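Local coordinates for protein putative sugar ABC transporter (Yersinia enterocolitica subsp. enterocolitica 8081, PDB 5ULB) that probably serves as the periplasmic binding protein of an ABC transporter for methylthioribose-like sugars, and holds selenium analogues of methylthioribose in the crystal, at residues G204-I209 and T230-Y235; L272-I277 and P326-L331; Y88-V93 and T108-D113; D185-T190 and F216-Y221. One frame throughout, in Å; residues are numbered along the deposited sequence. Where two conformers were deposited one is given.

Interaction 1: G204-I209 and T230-Y235; sequences GKIDAI and TEIKLY
Residues 204-209 and 230-235 carry the starts of two neighbouring parallel strands, 208-211 and 233-237. With helix 214-226 between them they make a beta-alpha-beta unit in one lobe of a periplasmic binding protein fold. The tight part is the strand pairing. Ile209 sits between the two bonds that it makes through its own backbone. Its N gives to Lys233 O at 2.9 Å, and its O takes from Tyr235 N at 3.0 Å. Both donors stand nearly on the C=O axis. A longer bond opens the pairing, from Lys233 N to Asp207 O at 3.2 Å, and here the donor meets a lone pair in the carbonyl plane.

On the side facing helix 214-226 the apolar chains interlock. Ile209 and Leu234 run side by side, with Ile209 CB against Leu234 CD2 at 3.6 Å. Ile232 crosses obliquely between two partners. Its CG2 touches Ile209 CG1 at 3.7 Å, and its CD1 reaches Ile206 CB at 3.8 Å. Leu224 of the helix packs on both Ile232 and Leu234. The other face is held by Ala208 and Tyr235, which pack on Leu135 of helix 124-138, and Tyr235 OH is bonded to Asp138.

The loose side is the loop end. There direct pairing gives way to two waters. One joins two backbone carbonyls, Asp207 O and Glu231 O. Glu231 curls back toward Gly204, and its carboxylate also pairs with Arg229. The second water takes the N-H of Gly204, gives to Ile206 O, and donates to Glu231 OE2 at 2.6 Å.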
loop_
_atom_site.group_PDB
_atom_site.type_symbol
_atom_site.label_atom_id
_atom_site.label_comp_id
_atom_site.label_asym_id
_atom_site.label_seq_id
_atom_site.Cartn_x
_atom_site.Cartn_y
_atom_site.Cartn_z
ATOM N N GLY A 204 14.892 26.076 -11.992
ATOM C CA GLY A 204 13.845 27.074 -12.424
ATOM C C GLY A 204 12.830 26.456 -13.338
ATOM O O GLY A 204 11.745 27.031 -13.541
ATOM N N LYS A 205 13.159 25.338 -13.996
ATOM C CA LYS A 205 12.289 24.748 -14.981
ATOM C C LYS A 205 11.373 23.667 -14.438
ATOM O O LYS A 205 10.444 23.219 -15.160
ATOM C CB LYS A 205 13.075 24.210 -16.159
ATOM C CG LYS A 205 13.935 25.147 -16.877
ATOM C CD LYS A 205 13.147 26.147 -17.606
ATOM C CE LYS A 205 14.115 27.126 -18.363
ATOM N NZ LYS A 205 13.340 28.120 -19.081
ATOM N N ILE A 206 11.587 23.242 -13.188
ATOM C CA ILE A 206 10.713 22.262 -12.513
ATOM C C ILE A 206 10.345 22.914 -11.161
ATOM O O ILE A 206 11.202 23.358 -10.422
ATOM C CB ILE A 206 11.428 20.881 -12.233
ATOM C CG1 ILE A 206 11.887 20.272 -13.515
ATOM C CG2 ILE A 206 10.496 19.992 -11.476
ATOM C CD1 ILE A 206 12.866 19.110 -13.261
ATOM N N ASP A 207 9.047 22.861 -10.863
ATOM C CA ASP A 207 8.576 23.341 -9.558
ATOM C C ASP A 207 8.338 22.269 -8.512
ATOM O O ASP A 207 8.605 22.481 -7.309
ATOM C CB ASP A 207 7.259 24.129 -9.775
ATOM C CG ASP A 207 7.467 25.335 -10.679
ATOM O OD1 ASP A 207 8.330 26.127 -10.296
ATOM O OD2 ASP A 207 6.878 25.392 -11.792
ATOM N N ALA A 208 7.808 21.086 -8.947
ATOM C CA ALA A 208 7.404 20.110 -7.999
ATOM C C ALA A 208 7.415 18.737 -8.652
ATOM O O ALA A 208 7.339 18.609 -9.867
ATOM C CB ALA A 208 6.015 20.466 -7.401
ATOM N N ILE A 209 7.398 17.715 -7.767
ATOM C CA ILE A 209 7.285 16.319 -8.169
ATOM C C ILE A 209 6.164 15.655 -7.382
ATOM O O ILE A 209 6.125 15.798 -6.152
ATOM C CB ILE A 209 8.650 15.583 -8.014
ATOM C CG1 ILE A 209 9.703 16.243 -8.844
ATOM C CG2 ILE A 209 8.504 14.104 -8.257
ATOM C CD1 ILE A 209 11.100 15.678 -8.654
ATOM N N THR A 230 17.060 20.828 -4.368
ATOM C CA THR A 230 16.064 20.798 -3.314
ATOM C C THR A 230 15.111 22.016 -3.299
ATOM O O THR A 230 14.204 22.050 -2.472
ATOM C CB THR A 230 16.673 20.610 -1.934
ATOM O OG1 THR A 230 17.519 21.658 -1.594
ATOM C CG2 THR A 230 17.367 19.252 -1.770
ATOM N N GLU A 231 15.246 22.914 -4.265
ATOM C CA GLU A 231 14.191 23.906 -4.466
ATOM C C GLU A 231 12.900 23.263 -4.991
ATOM O O GLU A 231 11.860 23.890 -4.868
ATOM C CB GLU A 231 14.661 25.016 -5.433
ATOM C CG GLU A 231 14.706 24.697 -6.933
ATOM C CD GLU A 231 15.798 23.735 -7.447
ATOM O OE1 GLU A 231 16.748 23.448 -6.684
ATOM O OE2 GLU A 231 15.612 23.261 -8.596
ATOM N N ILE A 232 13.004 22.093 -5.606
ATOM C CA ILE A 232 11.822 21.332 -6.080
ATOM C C ILE A 232 11.182 20.705 -4.933
ATOM O O ILE A 232 11.780 19.996 -4.156
ATOM C CB ILE A 232 12.297 20.291 -7.136
ATOM C CG1 ILE A 232 12.974 20.963 -8.304
ATOM C CG2 ILE A 232 11.149 19.402 -7.515
ATOM C CD1 ILE A 232 13.645 19.972 -9.283
ATOM N N LYS A 233 9.834 20.861 -4.811
ATOM C CA LYS A 233 9.081 20.297 -3.713
ATOM C C LYS A 233 8.441 18.953 -4.048
ATOM O O LYS A 233 7.977 18.768 -5.166
ATOM C CB LYS A 233 8.030 21.327 -3.245
ATOM C CG LYS A 233 8.684 22.626 -2.736
ATOM C CD LYS A 233 9.920 22.419 -1.803
ATOM C CE LYS A 233 10.613 23.723 -1.385
ATOM N NZ LYS A 233 12.061 23.560 -0.874
ATOM N N LEU A 234 8.439 18.053 -3.075
ATOM C CA LEU A 234 7.941 16.713 -3.257
ATOM C C LEU A 234 6.610 16.455 -2.498
ATOM O O LEU A 234 6.515 16.833 -1.316
ATOM C CB LEU A 234 8.871 15.596 -2.724
ATOM C CG LEU A 234 10.188 15.444 -3.260
ATOM C CD1 LEU A 234 11.043 14.460 -2.444
ATOM C CD2 LEU A 234 10.065 14.968 -4.712
ATOM N N TYR A 235 5.669 15.827 -3.183
ATOM C CA TYR A 235 4.346 15.499 -2.626
ATOM C C TYR A 235 4.149 14.034 -2.913
ATOM O O TYR A 235 4.182 13.623 -4.056
ATOM C CB TYR A 235 3.300 16.353 -3.351
ATOM C CG TYR A 235 3.474 17.843 -3.144
ATOM C CD1 TYR A 235 4.419 18.543 -3.851
ATOM C CD2 TYR A 235 2.774 18.534 -2.164
ATOM C CE1 TYR A 235 4.638 19.894 -3.610
ATOM C CE2 TYR A 235 2.984 19.860 -1.912
ATOM C CZ TYR A 235 3.898 20.528 -2.662
ATOM O OH TYR A 235 4.162 21.846 -2.411
HETATM O O HOH W 1 13.938 23.684 -10.577
HETATM O O HOH W 2 9.592 24.717 -6.208
#

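Interaction 2: L272-I277 and P326-L331; sequences LVAKKI and PWFATL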
loop_
_atom_site.group_PDB
_atom_site.type_symbol
_atom_site.label_atom_id
_atom_site.label_comp_id
_atom_site.label_asym_id
_atom_site.label_seq_id
_atom_site.Cartn_x
_atom_site.Cartn_y
_atom_site.Cartn_z
ATOM N N LEU A 272 -10.155 -10.514 7.591
ATOM C CA LEU A 272 -11.181 -10.923 6.646
ATOM C C LEU A 272 -11.134 -12.412 6.305
ATOM O O LEU A 272 -12.130 -13.068 6.308
ATOM C CB LEU A 272 -11.147 -10.040 5.378
ATOM C CG LEU A 272 -11.647 -8.597 5.592
ATOM C CD1 LEU A 272 -11.111 -7.697 4.489
ATOM C CD2 LEU A 272 -13.163 -8.633 5.571
ATOM N N VAL A 273 -9.902 -12.892 6.027
ATOM C CA VAL A 273 -9.770 -14.340 5.784
ATOM C C VAL A 273 -10.101 -15.169 6.978
ATOM O O VAL A 273 -10.751 -16.207 6.859
ATOM C CB VAL A 273 -8.374 -14.613 5.226
ATOM C CG1 VAL A 273 -8.095 -16.092 5.146
ATOM C CG2 VAL A 273 -8.225 -14.033 3.876
ATOM N N ALA A 274 -9.710 -14.738 8.193
ATOM C CA ALA A 274 -10.097 -15.424 9.373
ATOM C C ALA A 274 -11.618 -15.568 9.539
ATOM O O ALA A 274 -12.122 -16.628 9.868
ATOM C CB ALA A 274 -9.498 -14.757 10.578
ATOM N N LYS A 275 -12.322 -14.457 9.324
ATOM C CA LYS A 275 -13.801 -14.498 9.399
ATOM C C LYS A 275 -14.346 -15.441 8.334
ATOM O O LYS A 275 -15.344 -16.133 8.638
ATOM C CB LYS A 275 -14.331 -13.082 9.242
ATOM C CG LYS A 275 -14.106 -12.195 10.429
ATOM C CD LYS A 275 -14.652 -10.778 10.257
ATOM C CE LYS A 275 -16.153 -10.701 10.104
ATOM N NZ LYS A 275 -16.824 -10.916 11.312
ATOM N N LYS A 276 -13.845 -15.386 7.109
ATOM C CA LYS A 276 -14.343 -16.284 6.085
ATOM C C LYS A 276 -14.147 -17.746 6.485
ATOM O O LYS A 276 -15.071 -18.562 6.344
ATOM C CB LYS A 276 -13.635 -16.031 4.766
ATOM C CG LYS A 276 -14.007 -14.639 4.149
ATOM C CD LYS A 276 -13.059 -14.231 3.056
ATOM C CE LYS A 276 -13.238 -12.774 2.575
ATOM N NZ LYS A 276 -14.601 -12.570 2.030
ATOM N N ILE A 277 -12.956 -18.090 7.043
ATOM C CA ILE A 277 -12.728 -19.490 7.454
ATOM C C ILE A 277 -13.728 -19.853 8.539
ATOM O O ILE A 277 -14.227 -20.962 8.583
ATOM C CB ILE A 277 -11.276 -19.621 7.914
ATOM C CG1 ILE A 277 -10.342 -19.532 6.686
ATOM C CG2 ILE A 277 -11.026 -20.991 8.521
ATOM C CD1 ILE A 277 -8.852 -19.345 6.999
ATOM N N PRO A 326 -14.772 -10.772 18.398
ATOM C CA PRO A 326 -14.401 -10.938 19.786
ATOM C C PRO A 326 -13.592 -12.177 20.100
ATOM O O PRO A 326 -12.791 -12.208 21.024
ATOM C CB PRO A 326 -15.715 -11.014 20.516
ATOM C CG PRO A 326 -16.778 -10.819 19.516
ATOM C CD PRO A 326 -16.223 -10.594 18.223
ATOM N N TRP A 327 -13.751 -13.228 19.304
ATOM C CA TRP A 327 -12.979 -14.469 19.496
ATOM C C TRP A 327 -11.537 -14.290 19.051
ATOM O O TRP A 327 -10.734 -15.207 19.264
ATOM C CB TRP A 327 -13.642 -15.697 18.811
ATOM C CG TRP A 327 -14.059 -15.512 17.453
ATOM C CD1 TRP A 327 -15.308 -15.094 17.054
ATOM C CD2 TRP A 327 -13.318 -15.667 16.231
ATOM N NE1 TRP A 327 -15.394 -14.920 15.700
ATOM C CE2 TRP A 327 -14.202 -15.315 15.152
ATOM C CE3 TRP A 327 -12.024 -16.094 15.947
ATOM C CZ2 TRP A 327 -13.854 -15.419 13.843
ATOM C CZ3 TRP A 327 -11.623 -16.195 14.594
ATOM C CH2 TRP A 327 -12.540 -15.881 13.553
ATOM N N PHE A 328 -11.137 -13.192 18.392
ATOM C CA PHE A 328 -9.692 -12.966 18.129
ATOM C C PHE A 328 -8.949 -12.912 19.441
ATOM O O PHE A 328 -7.828 -13.414 19.502
ATOM C CB PHE A 328 -9.475 -11.716 17.316
ATOM C CG PHE A 328 -9.930 -11.769 15.858
ATOM C CD1 PHE A 328 -10.393 -12.924 15.213
ATOM C CD2 PHE A 328 -9.823 -10.616 15.087
ATOM C CE1 PHE A 328 -10.797 -12.837 13.928
ATOM C CE2 PHE A 328 -10.237 -10.565 13.768
ATOM C CZ PHE A 328 -10.743 -11.691 13.188
ATOM N N ALA A 329 -9.519 -12.253 20.483
ATOM C CA ALA A 329 -8.899 -12.214 21.765
ATOM C C ALA A 329 -8.742 -13.604 22.349
ATOM O O ALA A 329 -7.751 -13.929 23.019
ATOM C CB ALA A 329 -9.612 -11.282 22.725
ATOM N N THR A 330 -9.735 -14.446 22.162
ATOM C CA THR A 330 -9.660 -15.808 22.676
ATOM C C THR A 330 -8.499 -16.526 22.029
ATOM O O THR A 330 -7.787 -17.275 22.682
ATOM C CB THR A 330 -11.031 -16.514 22.410
ATOM O OG1 THR A 330 -12.050 -15.619 22.873
ATOM C CG2 THR A 330 -11.086 -17.796 23.129
ATOM N N LEU A 331 -8.429 -16.441 20.709
ATOM C CA LEU A 331 -7.315 -17.047 19.943
ATOM C C LEU A 331 -6.000 -16.519 20.361
ATOM O O LEU A 331 -5.055 -17.320 20.505
ATOM C CB LEU A 331 -7.424 -16.871 18.435
ATOM C CG LEU A 331 -8.328 -17.834 17.838
ATOM C CD1 LEU A 331 -8.530 -17.469 16.369
ATOM C CD2 LEU A 331 -7.790 -19.227 17.888
#
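The Trp327 and Phe328 rings, neighbours in sequence, meet each other before they meet helix 262-278. Phe328 CD1 stands 3.5 Å above one face of the Trp327 indole, displaced toward its rim. Trp327 CZ3 in turn lies in the plane of the phenyl ring, at its edge. The indole edge is also busy. Leu331 CD1 is in its plane, and so, nearly, is the backbone at Ala274 and Lys275. The leading atom is Trp327 CH2, which ends 3.8 Å from Ala274 O. It comes tip first, by van der Waals contact alone.

Different first torsions bring the two rings together on the side facing helix 262-278. Trp327 CG takes the crowded place between the backbone N and the carbonyl carbon, chi1 48°. Phe328 CG lies anti to its carbonyl carbon, chi1 -70°. Both rings then reach across to the same helix face. Phe328 CE1 comes 4.1 Å from Ala274 CB, and Phe328 CZ is 4.4 Å from Lys275 CG.

The protein has the two-lobed fold of periplasmic binding proteins. Here the C-terminal helix 327-335 packs back on helix 262-278, which itself lies against strand 102-106. The short helical segments pass nearly at right angles, 96°, with axes 12.7 Å apart at closest approach. At this separation the long aromatic side chains make the contact. Leu48 of helix 32-48 touches Ala274, Phe328 and Leu331.

The polar ends converge on one residue. Glu280 takes a hydrogen bond from Trp327 NE1 on its OE2, and its OE1 forms a salt bridge with Lys275 NZ.

Interaction 3: Y88-V93 and T108-D113; sequences YSTELV and TAIQGD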
loop_
_atom_site.group_PDB
_atom_site.type_symbol
_atom_site.label_atom_id
_atom_site.label_comp_id
_atom_site.label_asym_id
_atom_site.label_seq_id
_atom_site.Cartn_x
_atom_site.Cartn_y
_atom_site.Cartn_z
ATOM N N TYR A 88 -5.209 -11.776 -15.714
ATOM C CA TYR A 88 -5.330 -13.131 -15.120
ATOM C C TYR A 88 -6.033 -13.218 -13.723
ATOM O O TYR A 88 -6.389 -14.339 -13.292
ATOM C CB TYR A 88 -3.911 -13.777 -15.045
ATOM C CG TYR A 88 -2.974 -12.856 -14.260
ATOM C CD1 TYR A 88 -2.998 -12.855 -12.902
ATOM C CD2 TYR A 88 -2.096 -11.938 -14.943
ATOM C CE1 TYR A 88 -2.166 -12.029 -12.155
ATOM C CE2 TYR A 88 -1.307 -11.076 -14.222
ATOM C CZ TYR A 88 -1.326 -11.118 -12.785
ATOM O OH TYR A 88 -0.576 -10.228 -12.085
ATOM N N SER A 89 -6.102 -12.094 -13.012
ATOM C CA SER A 89 -6.468 -12.207 -11.625
ATOM C C SER A 89 -7.878 -12.686 -11.372
ATOM O O SER A 89 -8.135 -13.435 -10.416
ATOM C CB SER A 89 -6.192 -10.921 -10.799
ATOM O OG SER A 89 -4.807 -10.685 -10.697
ATOM N N THR A 90 -8.803 -12.277 -12.251
ATOM C CA THR A 90 -10.172 -12.736 -12.024
ATOM C C THR A 90 -10.293 -14.251 -12.078
ATOM O O THR A 90 -10.981 -14.823 -11.240
ATOM C CB THR A 90 -11.083 -12.060 -13.054
ATOM O OG1 THR A 90 -11.074 -10.627 -12.892
ATOM C CG2 THR A 90 -12.496 -12.481 -12.952
ATOM N N GLU A 91 -9.777 -14.918 -13.125
ATOM C CA GLU A 91 -9.930 -16.352 -13.266
ATOM C C GLU A 91 -9.137 -17.013 -12.145
ATOM O O GLU A 91 -9.535 -18.050 -11.642
ATOM C CB GLU A 91 -9.453 -16.824 -14.650
ATOM C CG GLU A 91 -10.563 -16.580 -15.665
ATOM C CD GLU A 91 -11.714 -17.576 -15.454
ATOM O OE1 GLU A 91 -12.886 -17.170 -15.420
ATOM O OE2 GLU A 91 -11.414 -18.771 -15.264
ATOM N N LEU A 92 -8.007 -16.429 -11.721
ATOM C CA LEU A 92 -7.204 -17.030 -10.638
ATOM C C LEU A 92 -8.015 -17.093 -9.350
ATOM O O LEU A 92 -8.112 -18.089 -8.660
ATOM C CB LEU A 92 -5.915 -16.256 -10.344
ATOM C CG LEU A 92 -4.541 -16.606 -10.802
ATOM C CD1 LEU A 92 -3.556 -15.664 -10.147
ATOM C CD2 LEU A 92 -4.264 -18.002 -10.371
ATOM N N VAL A 93 -8.695 -15.964 -9.027
ATOM C CA VAL A 93 -9.537 -15.892 -7.836
ATOM C C VAL A 93 -10.721 -16.783 -7.920
ATOM O O VAL A 93 -11.094 -17.441 -6.949
ATOM C CB VAL A 93 -9.857 -14.442 -7.486
ATOM C CG1 VAL A 93 -10.837 -14.391 -6.305
ATOM C CG2 VAL A 93 -8.621 -13.661 -7.139
ATOM N N THR A 108 -6.103 -5.433 -6.314
ATOM C CA THR A 108 -6.104 -6.488 -7.317
ATOM C C THR A 108 -7.223 -6.270 -8.308
ATOM O O THR A 108 -8.312 -5.848 -7.940
ATOM C CB THR A 108 -6.165 -7.880 -6.611
ATOM O OG1 THR A 108 -4.947 -8.045 -5.876
ATOM C CG2 THR A 108 -6.336 -9.047 -7.552
ATOM N N ALA A 109 -6.953 -6.527 -9.580
ATOM C CA ALA A 109 -7.930 -6.328 -10.621
ATOM C C ALA A 109 -8.897 -7.449 -10.708
ATOM O O ALA A 109 -8.519 -8.572 -11.063
ATOM C CB ALA A 109 -7.179 -6.170 -11.945
ATOM N N ILE A 110 -10.147 -7.182 -10.388
ATOM C CA ILE A 110 -11.217 -8.149 -10.355
ATOM C C ILE A 110 -12.420 -7.633 -11.183
ATOM O O ILE A 110 -12.862 -6.542 -10.963
ATOM C CB ILE A 110 -11.686 -8.527 -9.001
ATOM C CG1 ILE A 110 -10.496 -9.062 -8.133
ATOM C CG2 ILE A 110 -12.851 -9.472 -9.041
ATOM C CD1 ILE A 110 -10.021 -10.429 -8.539
ATOM N N GLN A 111 -12.844 -8.416 -12.168
ATOM C CA GLN A 111 -14.015 -8.072 -12.947
ATOM C C GLN A 111 -15.235 -8.814 -12.414
ATOM O O GLN A 111 -15.205 -10.032 -12.269
ATOM C CB GLN A 111 -13.805 -8.558 -14.364
ATOM C CG GLN A 111 -12.576 -7.781 -14.947
ATOM C CD GLN A 111 -12.010 -8.444 -16.135
ATOM O OE1 GLN A 111 -12.648 -8.502 -17.205
ATOM N NE2 GLN A 111 -10.825 -9.008 -15.964
ATOM N N GLY A 112 -16.273 -8.082 -12.099
ATOM C CA GLY A 112 -17.463 -8.727 -11.642
ATOM C C GLY A 112 -17.513 -9.029 -10.188
ATOM O O GLY A 112 -16.628 -8.624 -9.399
ATOM N N ASP A 113 -18.484 -9.817 -9.808
ATOM C CA ASP A 113 -18.746 -10.076 -8.402
ATOM C C ASP A 113 -18.444 -11.563 -8.299
ATOM O O ASP A 113 -19.086 -12.390 -8.919
ATOM C CB ASP A 113 -20.227 -9.870 -8.035
ATOM C CG ASP A 113 -20.555 -10.427 -6.613
ATOM O OD1 ASP A 113 -20.291 -9.753 -5.528
ATOM O OD2 ASP A 113 -21.073 -11.587 -6.599
HETATM O O HOH W 3 -8.446 -9.696 -13.667
#
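The beginning of helix 89-98 meets the loop that follows strand 102-106, in the beta-alpha-beta unit 78-82, 89-98, 102-106 of one lobe of the periplasmic binding protein fold. Phe106 and Asp107, just before this loop, line the sugar pocket. Thr90 carries the polar part. Its CB passes 4.1 Å from Gln111 N. With OG1 anti to the carbonyl carbon, chi1 -62°, the hydroxyl is aimed at the loop. OG1 accepts from Gln111 N at 2.9 Å, and the N-H points almost straight at it, 168°. The same hydroxyl gives its proton to a water. The methyl CG2, anti to the backbone N, lies 3.7 Å from Gln111 O. The two branches of Thr90 thus meet two successive peptide groups, one on each side of the Gln111 CA.

Beside this, carbon contacts add to the packing. Ser89 CB sits 3.3 Å from Ala109 O and also touches the Thr108 methyl CG2, while Ser89 OG is bonded to Arg85 O. The apolar pair is Val93 and Ile110, which cross at about a right angle. Ile110 CD1 lies 3.8 Å from Val93 CG2. Gln111, exposed to solvent, crosses Thr90 at about a right angle. The water that accepts from Thr90 OG1 donates to Ala109 O at 2.8 Å, and Gln111 NE2 gives it a weak bond at 3.4 Å.

Interaction 4: D185-T190 and F216-Y221; sequences DVQGDT and FTQGAY
Val186 CG1 lies anti to its backbone N, chi1 171°, and Thr190 OG1 lies anti to its carbonyl carbon, chi1 -52°. These rotations turn both groups toward Phe216. The two segments belong to helices 186-200 and 214-226, neighbours on one face of the sheet in an alpha/beta lobe of the periplasmic binding protein fold. Their local axes come within 7.2 Å and cross at -47°.

The Phe216 ring is packed from helix 186-200 at its CD1 corner. Val186 CG1 comes obliquely to CD1 at 3.5 Å, and Thr190 OG1 lies near the ring plane at its edge. That hydroxyl is spent within its own helix, giving to Val186 O at 2.7 Å, so Val186 O has two donors, Thr190 OG1 and Thr190 N. Thr190 CG2 rests 3.4 Å from Phe216 O. Phe216 stacks edge-to-face on Trp213, a ligand-pocket residue, which makes it second shell to the sugar.

At the other flank the side chains of Gln187 and Gln218 cross obliquely, their amide planes steeply inclined, without a hydrogen bond. Gln218 OE1 is 3.1 Å from Gln187 CD. Asp243 and Asp32 both accept from Gln218 NE2, which fixes the amide flip, and Gln187 OE1 accepts from Gln242.

Gly219 marks the closest backbone approach. A CB there would stand 2.4 Å from Gln187 O, a clash. Its bare CA instead makes a C-H...O contact with Gln187 O at 3.2 Å.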
loop_
_atom_site.group_PDB
_atom_site.type_symbol
_atom_site.label_atom_id
_atom_site.label_comp_id
_atom_site.label_asym_id
_atom_site.label_seq_id
_atom_site.Cartn_x
_atom_site.Cartn_y
_atom_site.Cartn_z
ATOM N N ASP A 185 15.303 -2.563 -7.581
ATOM C CA ASP A 185 15.880 -1.392 -6.924
ATOM C C ASP A 185 15.115 -0.128 -7.380
ATOM O O ASP A 185 15.664 0.696 -8.195
ATOM C CB ASP A 185 17.371 -1.253 -7.307
ATOM C CG ASP A 185 18.090 -0.123 -6.569
ATOM O OD1 ASP A 185 17.470 0.536 -5.608
ATOM O OD2 ASP A 185 19.281 0.223 -7.027
ATOM N N VAL A 186 13.903 0.038 -6.856
ATOM C CA VAL A 186 13.081 1.155 -7.333
ATOM C C VAL A 186 13.701 2.449 -6.915
ATOM O O VAL A 186 13.679 3.414 -7.634
ATOM C CB VAL A 186 11.616 0.986 -6.884
ATOM C CG1 VAL A 186 10.779 2.240 -7.187
ATOM C CG2 VAL A 186 10.903 -0.247 -7.410
ATOM N N GLN A 187 14.240 2.527 -5.703
ATOM C CA GLN A 187 14.872 3.773 -5.274
ATOM C C GLN A 187 16.005 4.240 -6.172
ATOM O O GLN A 187 16.083 5.374 -6.578
ATOM C CB GLN A 187 15.292 3.655 -3.857
ATOM C CG GLN A 187 14.099 3.376 -2.935
ATOM C CD GLN A 187 14.647 3.208 -1.481
ATOM O OE1 GLN A 187 15.292 4.156 -0.867
ATOM N NE2 GLN A 187 14.300 2.056 -0.869
ATOM N N GLY A 188 16.960 3.295 -6.451
ATOM C CA GLY A 188 18.063 3.667 -7.271
ATOM C C GLY A 188 17.769 3.951 -8.670
ATOM O O GLY A 188 18.276 4.885 -9.264
ATOM N N ASP A 189 16.879 3.131 -9.209
ATOM C CA ASP A 189 16.459 3.336 -10.596
ATOM C C ASP A 189 15.769 4.678 -10.745
ATOM O O ASP A 189 16.055 5.412 -11.653
ATOM C CB ASP A 189 15.477 2.232 -10.982
ATOM C CG ASP A 189 14.938 2.353 -12.427
ATOM O OD1 ASP A 189 15.764 2.498 -13.389
ATOM O OD2 ASP A 189 13.656 2.200 -12.624
ATOM N N THR A 190 14.877 4.985 -9.771
ATOM C CA THR A 190 14.171 6.285 -9.838
ATOM C C THR A 190 15.160 7.396 -9.718
ATOM O O THR A 190 15.027 8.422 -10.392
ATOM C CB THR A 190 12.989 6.298 -8.849
ATOM O OG1 THR A 190 12.160 5.168 -9.028
ATOM C CG2 THR A 190 12.201 7.568 -9.017
ATOM N N PHE A 216 9.100 5.412 -5.245
ATOM C CA PHE A 216 9.517 6.402 -6.203
ATOM C C PHE A 216 9.975 7.677 -5.512
ATOM O O PHE A 216 11.049 8.200 -5.868
ATOM C CB PHE A 216 8.372 6.759 -7.187
ATOM C CG PHE A 216 7.856 5.653 -8.077
ATOM C CD1 PHE A 216 8.681 4.682 -8.612
ATOM C CD2 PHE A 216 6.504 5.598 -8.445
ATOM C CE1 PHE A 216 8.193 3.740 -9.496
ATOM C CE2 PHE A 216 6.013 4.668 -9.310
ATOM C CZ PHE A 216 6.867 3.744 -9.837
ATOM N N THR A 217 9.219 8.187 -4.575
ATOM C CA THR A 217 9.544 9.446 -3.962
ATOM C C THR A 217 10.879 9.353 -3.228
ATOM O O THR A 217 11.641 10.318 -3.270
ATOM C CB THR A 217 8.443 9.851 -2.994
ATOM O OG1 THR A 217 7.182 9.714 -3.675
ATOM C CG2 THR A 217 8.613 11.285 -2.528
ATOM N N GLN A 218 11.184 8.198 -2.612
ATOM C CA GLN A 218 12.483 8.059 -1.988
ATOM C C GLN A 218 13.605 8.241 -2.986
ATOM O O GLN A 218 14.661 8.852 -2.651
ATOM C CB GLN A 218 12.560 6.687 -1.327
ATOM C CG GLN A 218 11.741 6.523 -0.069
ATOM C CD GLN A 218 11.447 5.084 0.308
ATOM O OE1 GLN A 218 11.931 4.118 -0.376
ATOM N NE2 GLN A 218 10.641 4.899 1.336
ATOM N N GLY A 219 13.453 7.644 -4.162
ATOM C CA GLY A 219 14.502 7.831 -5.156
ATOM C C GLY A 219 14.596 9.233 -5.651
ATOM O O GLY A 219 15.693 9.818 -5.904
ATOM N N ALA A 220 13.424 9.889 -5.899
ATOM C CA ALA A 220 13.475 11.318 -6.289
ATOM C C ALA A 220 14.125 12.154 -5.245
ATOM O O ALA A 220 14.872 13.069 -5.606
ATOM C CB ALA A 220 12.083 11.797 -6.572
ATOM N N TYR A 221 13.845 11.915 -3.998
ATOM C CA TYR A 221 14.454 12.641 -2.893
ATOM C C TYR A 221 15.998 12.590 -2.940
ATOM O O TYR A 221 16.700 13.574 -2.850
ATOM C CB TYR A 221 13.944 12.130 -1.553
ATOM C CG TYR A 221 14.513 12.852 -0.373
ATOM C CD1 TYR A 221 15.775 12.489 0.177
ATOM C CD2 TYR A 221 13.892 13.934 0.196
ATOM C CE1 TYR A 221 16.364 13.170 1.183
ATOM C CE2 TYR A 221 14.463 14.587 1.277
ATOM C CZ TYR A 221 15.717 14.226 1.761
ATOM O OH TYR A 221 16.245 14.931 2.752
#

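Interactions 1 and 4 share one lobe and touch. Leu234, on strand 233-237, packs against Thr217, Ala220 and Tyr221 of helix 214-226, so one helix serves both. Interactions 2 and 3 lie in the other lobe, with nearest atoms about 9 Å apart. Interaction 1 is mostly buried and rests on backbone pairing, with waters at its loop end. Interaction 4 is buried, relies on close helix packing, and lies nearest the sugar. Interaction 2 is buried too, but joins widely separated helix axes through aromatic rings. Interaction 3 is only partly buried and mixes one hydroxyl-centred bond with a water bridge.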